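Local coordinates for VOC domain-containing protein (Streptococcus mutans, PDB 3L7T) that binds zinc and, as a member of the vicinal oxygen chelate (VOC) superfamily, may have glyoxalase I-type (lactoylglutathione lyase) activity, at residues H8-V13 with E55-K60; I12-D17 with D124-P129; F29-E34 with L45-G50; I104-V109 with K118-F123. One frame throughout, in Å; residues are numbered along the deposited sequence.

Contact 1. Residues H8-V13 with E55-K60; sequences HVALIV and EIFGNK. With ZN (zinc ion), chain E.
The carboxylate of E55 stacks over one face of the H8 ring, planes 21° apart and OE2 above the ring centre, though the modelled spacing is doubtfully short. The F57 ring instead meets strand 5-12 with its edge, which takes A10 CB 3.9 Å from CE2, with L11 O also near the ring plane. Placing H8 CG between backbone N and carbonyl carbon (chi1 69°) brings NE2 to 2.4 Å from zinc; E55 OE1 is a longer ligand at 2.8 Å, H84 of the second subunit binds too, and E55 OE2 forms a salt bridge with K44. Strands 5-12 and 52-58 are parallel neighbours in one βαβββ module of the VOC fold, joined by four backbone hydrogen bonds: E55 N-V9 O, L11 N-E55 O, F57 N-L11 O and V13 N-F57 O. On the other face L11 and I56 lie side by side, I56 CD1 modelled doubtfully close to the L11 branch. The V13 and I56 side chains cross at about a right angle, CG1 to CG2 3.7 Å.

Contact 2. Residues I12-D17 with D124-P129; sequences IVSDYD and DPDGLP
The carboxylate of D126 lies against S14 and grips it with both oxygens. It projects from a type I turn, D124 to G127, that also contains an Asx turn, D124 OD1 accepting D126 N. The contact ties the start of helix 16-26, in the first module of the fold, to the loop between strands 118-123 and 129-133 of the second. D126 OD1 accepts the S14 hydroxyl, OG to OD1 2.6 Å, on its syn side and close to the carboxylate plane. D126 OD2 takes the backbone N of S14 at 2.9 Å; this bond is straight at the hydrogen (166°) but arrives from above the carboxylate plane. With S14 OG between backbone N and carbonyl carbon (chi1 69°), N-H and hydroxyl can both reach the same carboxylate. OD2 also lies 3.3 Å from V13 CA, and a water donates to it while accepting from D15 N. D15 is the helix N-cap, its OD1 accepting from K18 N. D124 OD1 receives D126 N at 2.7 Å and L128 N at 2.9 Å from opposite faces of its carboxylate. D124 OD2 is hydrogen-bonded to Y23 OH and, through a second water, bridged to I12 O.

Contact 3. Residues F29-E34 with L45-G50; sequences FEVIRE and LDLKCG
D46 O receives two successive backbone N-H groups, from I32 N at 2.7 Å and, weakly, from R33 N at 3.4 Å. This is a classic beta bulge in the antiparallel hairpin of strands 30-37 and 42-49, with I32 and R33 both facing D46. Pairing resumes on one flank with D46 N to R33 O and on the other with K48 N to E30 O. Beside the bulge the R33 side chain, extended from CG to NE, runs alongside D46, and its NH1 makes a salt bridge to D46 OD2 at 2.9 Å. The carboxylate lies at the guanidinium edge, yet NH1 comes to OD2 from above the carboxylate plane, the two planes being 70° apart. I32 CG2 sits over one face of the guanidinium.

On the opposite face of the hairpin, V31 CG1 meets L45 CD1 and V31 CG2 meets L47 CD2, both at 3.9 Å. At the far end F29 turns its ring edge to K48 O and to C49, a sulfur-aromatic contact with SG 3.8 Å from F29 CE1. A water there accepts from E30 N and donates to K48 O.

Further out, helix 16-26 packs on the V31, L45 and L47 layer through V24, Y20 and Y23. Each ion of the salt bridge has a second partner: K44 NZ for D46 OD1 and E53 OE1 for R33 NH1.

Contact 4. Residues I104-V109 with K118-F123; sequences IRVEEV and KMAFFF
Direct hydrogen bonding between I104-V109 and K118-F123 rests on one bond, E107 N to F121 O at 2.9 Å, nearly in line with the carbonyl. The segments run roughly antiparallel, with a water bridge on each side of that bond: one water donates to R105 O and accepts from F123 N, the other donates to E108 O and accepts from F121 N. V109 CA makes a CH...O contact with M119 O at 3.6 Å.

Among the apolar contacts, V106 and V109 lie on the side of helix 92-102. V106 CG1 meets A120 CB at 3.8 Å, V106 CG2 lies alongside F122 CB, and V109 CG1 rests on the alkyl chain of K118. F122 has CG between backbone N and carbonyl carbon (chi1 62°), and its CD1 touches I104 CG2 at 4.0 Å; F22 of helix 16-26 packs on both residues.

Of polar groups near rings, E107 OE2 approaches the edge of F123, 3.6 Å from CE2. Outside the segments, F121 packs on E131 and, edge-to-face, on H84 of the same chain, zinc-binding residues of this protein although the model has no zinc bound to them in this chain. Segment 104-109 leads into strand 110-111, the neighbour of 118-123 in the second βαβββ module of the VOC fold.

Contacts 1 and 3 share one sheet, in which strands 52-58 and 42-49 are neighbours: I56 N lies 2.7 Å from L45 O, a probable hydrogen bond. The side chain of D46 in contact 3 comes about 8 Å from the zinc held in contact 1. Contact 4 belongs to the other sheet, its centre about 22 Å from that of contact 1. Contact 2 touches both modules. It shares I12 and V13 with contact 1, reaches contact 3 through a hydrogen bond, Y16 OH to E34 OE2, at 2.5 Å, and packs P129 on F121 and F123 of contact 4. Contacts 1, 2 and 3 all touch the second subunit, whereas contact 4 does not.

Contact 1. Residues H8-V13 with E55-K60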
loop_
_atom_site.group_PDB
_atom_site.type_symbol
_atom_site.label_atom_id
_atom_site.label_comp_id
_atom_site.label_asym_id
_atom_site.label_seq_id
_atom_site.Cartn_x
_atom_site.Cartn_y
_atom_site.Cartn_z
ATOM N N HIS A 8 1.062 1.638 -9.283
ATOM C CA HIS A 8 -0.046 0.860 -8.706
ATOM C C HIS A 8 0.279 0.395 -7.292
ATOM O O HIS A 8 1.449 0.404 -6.859
ATOM C CB HIS A 8 -0.415 -0.340 -9.628
ATOM C CG HIS A 8 0.626 -1.419 -9.685
ATOM N ND1 HIS A 8 1.607 -1.463 -10.655
ATOM C CD2 HIS A 8 0.783 -2.542 -8.944
ATOM C CE1 HIS A 8 2.325 -2.564 -10.503
ATOM N NE2 HIS A 8 1.872 -3.208 -9.441
ATOM N N VAL A 9 -0.780 0.029 -6.566
ATOM C CA VAL A 9 -0.666 -0.539 -5.228
ATOM C C VAL A 9 -1.436 -1.839 -5.320
ATOM O O VAL A 9 -2.521 -1.866 -5.904
ATOM C CB VAL A 9 -1.399 0.341 -4.201
ATOM C CG1 VAL A 9 -1.070 -0.143 -2.785
ATOM C CG2 VAL A 9 -0.911 1.799 -4.334
ATOM N N ALA A 10 -0.846 -2.905 -4.805
ATOM C CA ALA A 10 -1.458 -4.239 -4.876
ATOM C C ALA A 10 -1.870 -4.658 -3.485
ATOM O O ALA A 10 -1.288 -4.221 -2.488
ATOM C CB ALA A 10 -0.464 -5.223 -5.444
ATOM N N LEU A 11 -2.919 -5.472 -3.421
ATOM C CA LEU A 11 -3.351 -5.977 -2.132
ATOM C C LEU A 11 -3.919 -7.341 -2.335
ATOM O O LEU A 11 -4.278 -7.718 -3.467
ATOM C CB LEU A 11 -4.376 -5.042 -1.499
ATOM C CG LEU A 11 -5.699 -4.785 -2.208
ATOM C CD1 LEU A 11 -6.750 -5.684 -1.597
ATOM C CD2 LEU A 11 -6.114 -3.330 -2.032
ATOM N N ILE A 12 -3.962 -8.081 -1.237
ATOM C CA ILE A 12 -4.452 -9.463 -1.217
ATOM C C ILE A 12 -5.755 -9.529 -0.426
ATOM O O ILE A 12 -5.878 -8.941 0.632
ATOM C CB ILE A 12 -3.399 -10.400 -0.593
ATOM C CG1 ILE A 12 -2.214 -10.516 -1.572
ATOM C CG2 ILE A 12 -4.018 -11.817 -0.278
ATOM C CD1 ILE A 12 -1.045 -11.357 -1.116
ATOM N N VAL A 13 -6.714 -10.321 -0.910
ATOM C CA VAL A 13 -8.008 -10.469 -0.249
ATOM C C VAL A 13 -8.261 -11.976 -0.070
ATOM O O VAL A 13 -7.599 -12.786 -0.720
ATOM C CB VAL A 13 -9.172 -9.827 -1.051
ATOM C CG1 VAL A 13 -8.937 -8.296 -1.251
ATOM C CG2 VAL A 13 -9.382 -10.535 -2.399
ATOM N N GLU A 55 -4.366 -3.061 -7.651
ATOM C CA GLU A 55 -4.362 -4.424 -8.161
ATOM C C GLU A 55 -4.846 -5.317 -7.050
ATOM O O GLU A 55 -4.154 -5.477 -6.060
ATOM C CB GLU A 55 -2.943 -4.871 -8.523
ATOM C CG GLU A 55 -2.342 -4.199 -9.728
ATOM C CD GLU A 55 -1.048 -4.864 -10.160
ATOM O OE1 GLU A 55 -0.436 -5.588 -9.324
ATOM O OE2 GLU A 55 -0.580 -4.507 -11.263
ATOM N N ILE A 56 -6.018 -5.908 -7.208
ATOM C CA ILE A 56 -6.543 -6.796 -6.184
ATOM C C ILE A 56 -6.244 -8.258 -6.570
ATOM O O ILE A 56 -6.634 -8.712 -7.659
ATOM C CB ILE A 56 -8.043 -6.587 -6.008
ATOM C CG1 ILE A 56 -8.397 -5.104 -5.811
ATOM C CG2 ILE A 56 -8.581 -7.458 -4.878
ATOM C CD1 ILE A 56 -7.832 -4.482 -4.601
ATOM N N PHE A 57 -5.610 -8.998 -5.662
ATOM C CA PHE A 57 -5.295 -10.398 -5.913
ATOM C C PHE A 57 -6.061 -11.254 -4.947
ATOM O O PHE A 57 -5.994 -11.039 -3.753
ATOM C CB PHE A 57 -3.812 -10.679 -5.697
ATOM C CG PHE A 57 -2.918 -10.100 -6.759
ATOM C CD1 PHE A 57 -2.532 -10.865 -7.854
ATOM C CD2 PHE A 57 -2.373 -8.834 -6.598
ATOM C CE1 PHE A 57 -1.636 -10.369 -8.807
ATOM C CE2 PHE A 57 -1.444 -8.335 -7.526
ATOM C CZ PHE A 57 -1.098 -9.113 -8.641
ATOM N N GLY A 58 -6.713 -12.297 -5.434
ATOM C CA GLY A 58 -7.344 -13.207 -4.481
ATOM C C GLY A 58 -7.852 -14.380 -5.265
ATOM O O GLY A 58 -7.644 -14.473 -6.472
ATOM N N ASN A 59 -8.527 -15.258 -4.561
ATOM C CA ASN A 59 -9.079 -16.436 -5.198
ATOM C C ASN A 59 -10.496 -16.646 -4.681
ATOM O O ASN A 59 -10.868 -16.132 -3.632
ATOM C CB ASN A 59 -8.198 -17.650 -4.922
ATOM C CG ASN A 59 -8.518 -18.825 -5.838
ATOM O OD1 ASN A 59 -9.275 -18.675 -6.780
ATOM N ND2 ASN A 59 -7.924 -19.993 -5.569
ATOM N N LYS A 60 -11.323 -17.326 -5.478
ATOM C CA LYS A 60 -12.738 -17.477 -5.159
ATOM C C LYS A 60 -12.850 -18.732 -4.301
ATOM O O LYS A 60 -12.068 -19.646 -4.500
ATOM C CB LYS A 60 -13.516 -17.696 -6.461
ATOM C CG LYS A 60 -13.735 -16.448 -7.247
ATOM C CD LYS A 60 -14.352 -16.720 -8.592
ATOM C CE LYS A 60 -14.475 -15.417 -9.353
ATOM N NZ LYS A 60 -15.165 -15.567 -10.670
HETATM ZN ZN ZN E . 2.323 -5.561 -9.004
HETATM O O HOH W 1 -8.041 -15.438 -1.635
#

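Contact 2. Residues I12-D17 with D124-P129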
loop_
_atom_site.group_PDB
_atom_site.type_symbol
_atom_site.label_atom_id
_atom_site.label_comp_id
_atom_site.label_asym_id
_atom_site.label_seq_id
_atom_site.Cartn_x
_atom_site.Cartn_y
_atom_site.Cartn_z
ATOM N N ILE A 12 -3.962 -8.081 -1.237
ATOM C CA ILE A 12 -4.452 -9.463 -1.217
ATOM C C ILE A 12 -5.755 -9.529 -0.426
ATOM O O ILE A 12 -5.878 -8.941 0.632
ATOM C CB ILE A 12 -3.399 -10.400 -0.593
ATOM C CG1 ILE A 12 -2.214 -10.516 -1.572
ATOM C CG2 ILE A 12 -4.018 -11.817 -0.278
ATOM C CD1 ILE A 12 -1.045 -11.357 -1.116
ATOM N N VAL A 13 -6.714 -10.321 -0.910
ATOM C CA VAL A 13 -8.008 -10.469 -0.249
ATOM C C VAL A 13 -8.261 -11.976 -0.070
ATOM O O VAL A 13 -7.599 -12.786 -0.720
ATOM C CB VAL A 13 -9.172 -9.827 -1.051
ATOM C CG1 VAL A 13 -8.937 -8.296 -1.251
ATOM C CG2 VAL A 13 -9.382 -10.535 -2.399
ATOM N N SER A 14 -9.052 -12.324 0.935
ATOM C CA SER A 14 -9.297 -13.734 1.239
ATOM C C SER A 14 -10.401 -14.301 0.333
ATOM O O SER A 14 -10.346 -15.468 -0.059
ATOM C CB SER A 14 -9.629 -13.936 2.741
ATOM O OG SER A 14 -10.902 -13.365 3.068
ATOM N N ASP A 15 -11.456 -13.520 0.122
ATOM C CA ASP A 15 -12.616 -14.003 -0.613
ATOM C C ASP A 15 -12.813 -13.103 -1.821
ATOM O O ASP A 15 -13.311 -11.993 -1.686
ATOM C CB ASP A 15 -13.868 -13.960 0.288
ATOM C CG ASP A 15 -15.113 -14.494 -0.404
ATOM O OD1 ASP A 15 -15.389 -14.114 -1.570
ATOM O OD2 ASP A 15 -15.877 -15.234 0.257
ATOM N N TYR A 16 -12.390 -13.571 -2.992
ATOM C CA TYR A 16 -12.389 -12.724 -4.172
ATOM C C TYR A 16 -13.764 -12.112 -4.485
ATOM O O TYR A 16 -13.859 -10.931 -4.759
ATOM C CB TYR A 16 -11.788 -13.465 -5.375
ATOM C CG TYR A 16 -11.708 -12.620 -6.614
ATOM C CD1 TYR A 16 -10.747 -11.617 -6.732
ATOM C CD2 TYR A 16 -12.721 -12.664 -7.558
ATOM C CE1 TYR A 16 -10.716 -10.813 -7.828
ATOM C CE2 TYR A 16 -12.682 -11.879 -8.669
ATOM C CZ TYR A 16 -11.683 -10.949 -8.809
ATOM O OH TYR A 16 -11.704 -10.150 -9.945
ATOM N N ASP A 17 -14.831 -12.920 -4.450
ATOM C CA ASP A 17 -16.157 -12.409 -4.754
ATOM C C ASP A 17 -16.617 -11.338 -3.775
ATOM O O ASP A 17 -17.286 -10.373 -4.163
ATOM C CB ASP A 17 -17.194 -13.540 -4.802
ATOM C CG ASP A 17 -16.995 -14.471 -5.976
ATOM O OD1 ASP A 17 -16.496 -14.038 -7.033
ATOM O OD2 ASP A 17 -17.293 -15.670 -5.813
ATOM N N ASP A 124 -11.771 -2.775 4.839
ATOM C CA ASP A 124 -12.204 -3.684 3.805
ATOM C C ASP A 124 -12.577 -5.004 4.482
ATOM O O ASP A 124 -12.433 -5.124 5.712
ATOM C CB ASP A 124 -11.159 -3.797 2.666
ATOM C CG ASP A 124 -10.170 -4.950 2.821
ATOM O OD1 ASP A 124 -9.967 -5.510 3.942
ATOM O OD2 ASP A 124 -9.503 -5.240 1.773
ATOM N N PRO A 125 -13.183 -5.925 3.724
ATOM C CA PRO A 125 -13.664 -7.172 4.315
ATOM C C PRO A 125 -12.603 -7.973 5.066
ATOM O O PRO A 125 -12.957 -8.815 5.902
ATOM C CB PRO A 125 -14.177 -7.964 3.097
ATOM C CG PRO A 125 -14.585 -6.894 2.127
ATOM C CD PRO A 125 -13.555 -5.806 2.305
ATOM N N ASP A 126 -11.326 -7.751 4.757
ATOM C CA ASP A 126 -10.201 -8.437 5.418
ATOM C C ASP A 126 -9.497 -7.551 6.441
ATOM O O ASP A 126 -8.410 -7.894 6.932
ATOM C CB ASP A 126 -9.219 -8.973 4.389
ATOM C CG ASP A 126 -9.820 -10.115 3.566
ATOM O OD1 ASP A 126 -10.230 -11.106 4.196
ATOM O OD2 ASP A 126 -10.038 -9.972 2.336
ATOM N N GLY A 127 -10.190 -6.490 6.854
ATOM C CA GLY A 127 -9.710 -5.581 7.905
ATOM C C GLY A 127 -8.600 -4.625 7.462
ATOM O O GLY A 127 -7.851 -4.083 8.297
ATOM N N LEU A 128 -8.449 -4.454 6.153
ATOM C CA LEU A 128 -7.406 -3.533 5.645
ATOM C C LEU A 128 -7.897 -2.104 5.965
ATOM O O LEU A 128 -9.000 -1.731 5.551
ATOM C CB LEU A 128 -7.300 -3.692 4.131
ATOM C CG LEU A 128 -6.336 -2.721 3.430
ATOM C CD1 LEU A 128 -4.969 -2.920 4.065
ATOM C CD2 LEU A 128 -6.318 -3.007 1.916
ATOM N N PRO A 129 -7.118 -1.321 6.732
ATOM C CA PRO A 129 -7.594 0.047 7.018
ATOM C C PRO A 129 -7.524 0.959 5.775
ATOM O O PRO A 129 -6.477 1.033 5.108
ATOM C CB PRO A 129 -6.619 0.565 8.083
ATOM C CG PRO A 129 -5.968 -0.656 8.680
ATOM C CD PRO A 129 -5.906 -1.656 7.484
HETATM O O HOH W 2 -7.270 -6.904 2.354
HETATM O O HOH W 3 -12.263 -11.052 1.408
#

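Contact 3. Residues F29-E34 with L45-G50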
loop_
_atom_site.group_PDB
_atom_site.type_symbol
_atom_site.label_atom_id
_atom_site.label_comp_id
_atom_site.label_asym_id
_atom_site.label_seq_id
_atom_site.Cartn_x
_atom_site.Cartn_y
_atom_site.Cartn_z
ATOM N N PHE A 29 -15.182 1.718 -7.577
ATOM C CA PHE A 29 -14.011 1.768 -8.464
ATOM C C PHE A 29 -14.292 1.183 -9.868
ATOM O O PHE A 29 -14.853 0.106 -9.999
ATOM C CB PHE A 29 -12.841 1.029 -7.833
ATOM C CG PHE A 29 -12.208 1.762 -6.692
ATOM C CD1 PHE A 29 -11.521 2.937 -6.900
ATOM C CD2 PHE A 29 -12.296 1.267 -5.410
ATOM C CE1 PHE A 29 -10.995 3.641 -5.835
ATOM C CE2 PHE A 29 -11.792 1.988 -4.333
ATOM C CZ PHE A 29 -11.108 3.153 -4.557
ATOM N N GLU A 30 -13.850 1.873 -10.910
ATOM C CA GLU A 30 -13.924 1.339 -12.270
ATOM C C GLU A 30 -12.997 0.130 -12.471
ATOM O O GLU A 30 -11.810 0.219 -12.195
ATOM C CB GLU A 30 -13.538 2.469 -13.238
ATOM C CG GLU A 30 -13.743 2.196 -14.716
ATOM C CD GLU A 30 -12.974 3.178 -15.608
ATOM O OE1 GLU A 30 -12.809 4.352 -15.218
ATOM O OE2 GLU A 30 -12.489 2.748 -16.674
ATOM N N VAL A 31 -13.502 -0.948 -13.076
ATOM C CA VAL A 31 -12.667 -2.073 -13.466
ATOM C C VAL A 31 -11.918 -1.783 -14.764
ATOM O O VAL A 31 -12.529 -1.463 -15.800
ATOM C CB VAL A 31 -13.529 -3.347 -13.656
ATOM C CG1 VAL A 31 -12.671 -4.481 -14.151
ATOM C CG2 VAL A 31 -14.215 -3.721 -12.330
ATOM N N ILE A 32 -10.594 -1.870 -14.714
ATOM C CA ILE A 32 -9.791 -1.760 -15.914
ATOM C C ILE A 32 -9.677 -3.100 -16.622
ATOM O O ILE A 32 -9.901 -3.171 -17.830
ATOM C CB ILE A 32 -8.386 -1.208 -15.625
ATOM C CG1 ILE A 32 -8.464 0.162 -14.926
ATOM C CG2 ILE A 32 -7.565 -1.121 -16.916
ATOM C CD1 ILE A 32 -7.169 0.573 -14.222
ATOM N N ARG A 33 -9.238 -4.126 -15.889
ATOM C CA ARG A 33 -9.054 -5.480 -16.411
ATOM C C ARG A 33 -9.402 -6.447 -15.309
ATOM O O ARG A 33 -9.247 -6.141 -14.116
ATOM C CB ARG A 33 -7.581 -5.763 -16.778
ATOM C CG ARG A 33 -6.895 -4.681 -17.571
ATOM C CD ARG A 33 -5.376 -4.949 -17.705
ATOM N NE ARG A 33 -4.718 -3.697 -18.008
ATOM C CZ ARG A 33 -4.197 -2.902 -17.091
ATOM N NH1 ARG A 33 -4.196 -3.279 -15.803
ATOM N NH2 ARG A 33 -3.732 -1.715 -17.451
ATOM N N GLU A 34 -9.651 -7.676 -15.711
ATOM C CA GLU A 34 -9.768 -8.784 -14.781
ATOM C C GLU A 34 -9.290 -10.050 -15.452
ATOM O O GLU A 34 -9.737 -10.377 -16.568
ATOM C CB GLU A 34 -11.211 -8.955 -14.337
ATOM C CG GLU A 34 -11.409 -10.101 -13.349
ATOM C CD GLU A 34 -12.882 -10.319 -12.997
ATOM O OE1 GLU A 34 -13.737 -10.099 -13.876
ATOM O OE2 GLU A 34 -13.181 -10.765 -11.869
ATOM N N LEU A 45 -7.481 -8.410 -10.296
ATOM C CA LEU A 45 -8.504 -7.447 -10.622
ATOM C C LEU A 45 -7.836 -6.071 -10.573
ATOM O O LEU A 45 -7.383 -5.638 -9.503
ATOM C CB LEU A 45 -9.613 -7.514 -9.577
ATOM C CG LEU A 45 -10.679 -6.414 -9.673
ATOM C CD1 LEU A 45 -11.466 -6.376 -10.998
ATOM C CD2 LEU A 45 -11.617 -6.529 -8.500
ATOM N N ASP A 46 -7.812 -5.379 -11.712
ATOM C CA ASP A 46 -7.139 -4.076 -11.794
ATOM C C ASP A 46 -8.158 -2.948 -11.824
ATOM O O ASP A 46 -9.022 -2.895 -12.715
ATOM C CB ASP A 46 -6.280 -4.018 -13.056
ATOM C CG ASP A 46 -5.194 -5.105 -13.084
ATOM O OD1 ASP A 46 -4.661 -5.481 -12.006
ATOM O OD2 ASP A 46 -4.847 -5.564 -14.198
ATOM N N LEU A 47 -8.068 -2.060 -10.829
ATOM C CA LEU A 47 -9.065 -0.991 -10.644
ATOM C C LEU A 47 -8.465 0.386 -10.871
ATOM O O LEU A 47 -7.323 0.641 -10.510
ATOM C CB LEU A 47 -9.597 -1.047 -9.208
ATOM C CG LEU A 47 -10.232 -2.387 -8.826
ATOM C CD1 LEU A 47 -10.962 -2.270 -7.485
ATOM C CD2 LEU A 47 -11.253 -2.883 -9.900
ATOM N N LYS A 48 -9.257 1.310 -11.406
ATOM C CA LYS A 48 -8.749 2.646 -11.597
ATOM C C LYS A 48 -8.991 3.544 -10.397
ATOM O O LYS A 48 -10.139 3.688 -9.942
ATOM C CB LYS A 48 -9.387 3.275 -12.833
ATOM C CG LYS A 48 -8.827 4.648 -13.136
ATOM C CD LYS A 48 -9.169 5.091 -14.576
ATOM C CE LYS A 48 -8.327 6.309 -14.965
ATOM N NZ LYS A 48 -8.820 7.482 -14.172
ATOM N N CYS A 49 -7.954 4.254 -9.963
ATOM C CA CYS A 49 -8.134 5.300 -8.945
ATOM C C CYS A 49 -7.359 6.562 -9.335
ATOM O O CYS A 49 -6.168 6.661 -9.068
ATOM C CB CYS A 49 -7.702 4.817 -7.559
ATOM S SG CYS A 49 -8.055 6.053 -6.257
ATOM N N GLY A 50 -8.003 7.447 -10.104
ATOM C CA GLY A 50 -7.278 8.532 -10.771
ATOM C C GLY A 50 -6.099 7.974 -11.559
ATOM O O GLY A 50 -6.273 7.050 -12.355
HETATM O O HOH W 4 -12.622 4.311 -10.484
#

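Contact 4. Residues I104-V109 with K118-F123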
loop_
_atom_site.group_PDB
_atom_site.type_symbol
_atom_site.label_atom_id
_atom_site.label_comp_id
_atom_site.label_asym_id
_atom_site.label_seq_id
_atom_site.Cartn_x
_atom_site.Cartn_y
_atom_site.Cartn_z
ATOM N N ILE A 104 -21.280 -0.032 5.467
ATOM C CA ILE A 104 -19.855 -0.081 5.822
ATOM C C ILE A 104 -19.624 0.778 7.068
ATOM O O ILE A 104 -19.978 1.954 7.073
ATOM C CB ILE A 104 -18.979 0.483 4.664
ATOM C CG1 ILE A 104 -19.255 -0.270 3.353
ATOM C CG2 ILE A 104 -17.495 0.442 5.012
ATOM C CD1 ILE A 104 -18.979 -1.738 3.434
ATOM N N ARG A 105 -19.056 0.198 8.115
ATOM C CA ARG A 105 -18.840 0.952 9.363
ATOM C C ARG A 105 -17.684 1.928 9.205
ATOM O O ARG A 105 -16.594 1.546 8.779
ATOM C CB ARG A 105 -18.543 0.017 10.536
ATOM C CG ARG A 105 -18.405 0.748 11.881
ATOM C CD ARG A 105 -17.162 0.305 12.648
ATOM N NE ARG A 105 -17.394 -0.916 13.420
ATOM C CZ ARG A 105 -17.318 -0.998 14.751
ATOM N NH1 ARG A 105 -16.983 0.068 15.472
ATOM N NH2 ARG A 105 -17.555 -2.157 15.362
ATOM N N VAL A 106 -17.931 3.189 9.536
ATOM C CA VAL A 106 -16.891 4.209 9.466
ATOM C C VAL A 106 -16.670 4.813 10.845
ATOM O O VAL A 106 -17.623 5.244 11.507
ATOM C CB VAL A 106 -17.271 5.306 8.482
ATOM C CG1 VAL A 106 -16.066 6.237 8.210
ATOM C CG2 VAL A 106 -17.775 4.664 7.183
ATOM N N GLU A 107 -15.426 4.788 11.304
ATOM C CA GLU A 107 -15.101 5.397 12.596
ATOM C C GLU A 107 -15.315 6.917 12.588
ATOM O O GLU A 107 -15.472 7.541 11.525
ATOM C CB GLU A 107 -13.676 5.000 13.021
ATOM C CG GLU A 107 -13.554 3.479 13.241
ATOM C CD GLU A 107 -12.166 3.010 13.688
ATOM O OE1 GLU A 107 -11.195 3.797 13.585
ATOM O OE2 GLU A 107 -12.042 1.829 14.104
ATOM N N GLU A 108 -15.421 7.510 13.776
ATOM C CA GLU A 108 -15.736 8.933 13.889
ATOM C C GLU A 108 -14.792 9.744 13.028
ATOM O O GLU A 108 -13.593 9.478 12.987
ATOM C CB GLU A 108 -15.526 9.432 15.317
ATOM C CG GLU A 108 -16.666 9.231 16.255
ATOM C CD GLU A 108 -16.350 9.813 17.620
ATOM O OE1 GLU A 108 -16.200 11.053 17.718
ATOM O OE2 GLU A 108 -16.141 9.012 18.555
ATOM N N VAL A 109 -15.297 10.864 12.549
ATOM C CA VAL A 109 -14.463 11.847 11.892
ATOM C C VAL A 109 -13.447 12.440 12.867
ATOM O O VAL A 109 -13.819 12.996 13.911
ATOM C CB VAL A 109 -15.321 12.958 11.283
ATOM C CG1 VAL A 109 -14.451 14.079 10.762
ATOM C CG2 VAL A 109 -16.201 12.386 10.181
ATOM N N LYS A 118 -10.178 17.108 7.892
ATOM C CA LYS A 118 -10.990 15.973 8.306
ATOM C C LYS A 118 -10.566 14.655 7.643
ATOM O O LYS A 118 -10.165 14.621 6.488
ATOM C CB LYS A 118 -12.471 16.242 8.038
ATOM C CG LYS A 118 -13.068 17.323 8.904
ATOM C CD LYS A 118 -14.099 18.117 8.116
ATOM C CE LYS A 118 -15.508 17.882 8.642
ATOM N NZ LYS A 118 -15.649 18.291 10.068
ATOM N N MET A 119 -10.748 13.556 8.361
ATOM C CA MET A 119 -10.420 12.240 7.803
ATOM C C MET A 119 -11.206 11.225 8.605
ATOM O O MET A 119 -11.661 11.539 9.704
ATOM C CB MET A 119 -8.935 11.955 7.950
ATOM C CG MET A 119 -8.449 12.148 9.350
ATOM S SD MET A 119 -6.670 11.977 9.511
ATOM C CE MET A 119 -6.574 11.299 11.164
ATOM N N ALA A 120 -11.357 10.006 8.072
ATOM C CA ALA A 120 -12.075 8.963 8.799
ATOM C C ALA A 120 -11.611 7.608 8.268
ATOM O O ALA A 120 -11.384 7.473 7.076
ATOM C CB ALA A 120 -13.565 9.126 8.609
ATOM N N PHE A 121 -11.385 6.654 9.166
ATOM C CA PHE A 121 -11.095 5.270 8.783
ATOM C C PHE A 121 -12.311 4.378 8.618
ATOM O O PHE A 121 -13.278 4.423 9.405
ATOM C CB PHE A 121 -10.145 4.604 9.783
ATOM C CG PHE A 121 -8.710 5.039 9.648
ATOM C CD1 PHE A 121 -7.851 4.399 8.751
ATOM C CD2 PHE A 121 -8.213 6.059 10.445
ATOM C CE1 PHE A 121 -6.522 4.785 8.640
ATOM C CE2 PHE A 121 -6.891 6.455 10.343
ATOM C CZ PHE A 121 -6.044 5.825 9.435
ATOM N N PHE A 122 -12.221 3.504 7.625
ATOM C CA PHE A 122 -13.143 2.372 7.481
ATOM C C PHE A 122 -12.278 1.171 7.107
ATOM O O PHE A 122 -11.055 1.290 7.078
ATOM C CB PHE A 122 -14.224 2.683 6.430
ATOM C CG PHE A 122 -13.697 2.935 5.044
ATOM C CD1 PHE A 122 -13.957 2.021 4.024
ATOM C CD2 PHE A 122 -13.083 4.158 4.712
ATOM C CE1 PHE A 122 -13.602 2.302 2.727
ATOM C CE2 PHE A 122 -12.699 4.427 3.431
ATOM C CZ PHE A 122 -12.945 3.489 2.420
ATOM N N PHE A 123 -12.885 0.015 6.852
ATOM C CA PHE A 123 -12.099 -1.207 6.666
ATOM C C PHE A 123 -12.650 -2.058 5.537
ATOM O O PHE A 123 -13.838 -2.056 5.300
ATOM C CB PHE A 123 -12.060 -2.019 7.964
ATOM C CG PHE A 123 -11.480 -1.256 9.118
ATOM C CD1 PHE A 123 -10.125 -1.331 9.400
ATOM C CD2 PHE A 123 -12.270 -0.377 9.839
ATOM C CE1 PHE A 123 -9.571 -0.574 10.412
ATOM C CE2 PHE A 123 -11.717 0.418 10.836
ATOM C CZ PHE A 123 -10.371 0.305 11.139
HETATM O O HOH W 5 -15.320 -0.711 8.070
HETATM O O HOH W 6 -11.718 7.766 11.905
#